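Local coordinates for AAR187Cp (PDB 3ZIL), which probably regulates sister-chromatid cohesion through the cohesin complex, and is seen here as its helical Wap1 domain, at residues L282-L286 with L325-V329. Numbering follows the deposited sequence.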
# COMPACT_ATOMS: atom_id res chain seq x y z
N LEU A 282 1.07 -10.43 13.91
CA LEU A 282 0.37 -11.69 14.26
C LEU A 282 -0.66 -12.08 13.17
O LEU A 282 -0.78 -13.22 12.83
CB LEU A 282 -0.32 -11.59 15.63
CG LEU A 282 0.69 -11.59 16.80
CD1 LEU A 282 0.16 -10.93 18.08
CD2 LEU A 282 1.21 -13.01 17.12
N GLY A 283 -1.38 -11.10 12.65
CA GLY A 283 -2.32 -11.34 11.56
C GLY A 283 -1.52 -11.93 10.40
O GLY A 283 -1.97 -12.88 9.75
N LEU A 284 -0.31 -11.41 10.15
CA LEU A 284 0.45 -11.98 9.02
C LEU A 284 0.94 -13.42 9.34
O LEU A 284 0.79 -14.32 8.53
CB LEU A 284 1.57 -11.04 8.56
CG LEU A 284 2.50 -11.62 7.52
CD1 LEU A 284 1.70 -11.96 6.25
CD2 LEU A 284 3.62 -10.66 7.21
N LEU A 285 1.55 -13.60 10.54
CA LEU A 285 1.78 -14.95 11.04
C LEU A 285 0.57 -15.91 10.83
O LEU A 285 0.75 -17.04 10.31
CB LEU A 285 2.21 -14.96 12.49
CG LEU A 285 3.69 -14.48 12.59
CD1 LEU A 285 4.05 -14.08 14.00
CD2 LEU A 285 4.57 -15.59 12.05
N LEU A 286 -0.60 -15.49 11.28
CA LEU A 286 -1.82 -16.30 11.22
C LEU A 286 -2.14 -16.76 9.78
O LEU A 286 -2.46 -17.94 9.55
CB LEU A 286 -3.01 -15.55 11.85
CG LEU A 286 -4.35 -16.37 11.90
CD1 LEU A 286 -4.22 -17.55 12.86
CD2 LEU A 286 -5.53 -15.48 12.36
N LEU A 325 -4.96 -13.14 19.99
CA LEU A 325 -4.40 -13.41 18.69
C LEU A 325 -3.06 -14.16 18.90
O LEU A 325 -2.74 -15.13 18.21
CB LEU A 325 -4.21 -12.01 18.02
CG LEU A 325 -3.86 -12.00 16.53
CD1 LEU A 325 -4.69 -13.03 15.73
CD2 LEU A 325 -3.96 -10.56 15.98
N PHE A 326 -2.27 -13.73 19.88
CA PHE A 326 -1.00 -14.40 20.12
C PHE A 326 -1.22 -15.87 20.43
O PHE A 326 -0.46 -16.73 19.99
CB PHE A 326 -0.24 -13.71 21.27
CG PHE A 326 1.04 -14.40 21.63
CD1 PHE A 326 2.20 -14.06 21.00
CD2 PHE A 326 1.07 -15.41 22.58
CE1 PHE A 326 3.39 -14.71 21.30
CE2 PHE A 326 2.24 -16.10 22.85
CZ PHE A 326 3.41 -15.74 22.23
N LEU A 327 -2.25 -16.16 21.24
CA LEU A 327 -2.50 -17.53 21.69
C LEU A 327 -2.97 -18.41 20.53
O LEU A 327 -2.66 -19.59 20.46
CB LEU A 327 -3.59 -17.52 22.76
CG LEU A 327 -3.17 -16.91 24.10
CD1 LEU A 327 -4.32 -16.92 25.14
CD2 LEU A 327 -1.96 -17.59 24.69
N LEU A 328 -3.80 -17.83 19.66
CA LEU A 328 -4.25 -18.54 18.47
C LEU A 328 -3.03 -18.89 17.60
O LEU A 328 -2.92 -20.02 17.11
CB LEU A 328 -5.28 -17.69 17.69
CG LEU A 328 -5.72 -18.20 16.32
CD1 LEU A 328 -6.23 -19.61 16.37
CD2 LEU A 328 -6.77 -17.26 15.72
N VAL A 329 -2.14 -17.91 17.39
CA VAL A 329 -1.02 -18.16 16.50
C VAL A 329 -0.13 -19.23 17.18
O VAL A 329 0.29 -20.20 16.53
CB VAL A 329 -0.23 -16.86 16.18
CG1 VAL A 329 1.17 -17.21 15.64
CG2 VAL A 329 -1.03 -15.92 15.24
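Leu282 reaches across to Leu325, Phe326 and Val329, joining two helices of the all-helical Wap1 domain: 272-289 and 321-336, which run nearly parallel in these segments, 25° apart, with axes 9.7 Å from each other at closest approach. This is apolar helix-helix packing, aliphatic almost throughout, and every residue that touches is buried.

Among the aliphatic contacts, Leu282 CB abuts Leu325 CG at 3.7 Å. The CB of Leu286 does not point straight at helix 321-336, but with CG anti to the backbone N (chi1 -177°) the branched end swings over to Leu328, where Leu286 CD1 lies 3.8 Å from Leu328 CG, the two side chains crossing at about a right angle. From helix 321-336, Val329 wedges among Leu282, Leu285 and Leu286. Its two methyls divide the work: CG1 lies 4.0 Å from Leu285 CB, whereas CG2 sits 3.9 Å from Leu286 CB. Helix 343-360 covers Leu328 through Leu353 and Phe356.

One aromatic ring joins in. With CG beside its own backbone N (chi1 -72°), Leu282 carries its methyls past Leu325 and over the backbone of Phe326, where CD2 comes within 4.0 Å of Phe326 CA. The same methyl meets the Phe326 ring obliquely at CD1 and also touches Val329 CG2. An alanine in place of Leu282 would probably leave the Phe326 ring and Val329 CG2 without the methyl that packs against both. Phe304 of helix 304-313 adjoins this core, stacking on the Phe326 ring and touching Leu285 and Val329.

A methyl also meets a carbonyl: Val329 CG2 sits 3.6 Å from Leu282 O, an oxygen already hydrogen-bonded to Leu286 N within its own helix.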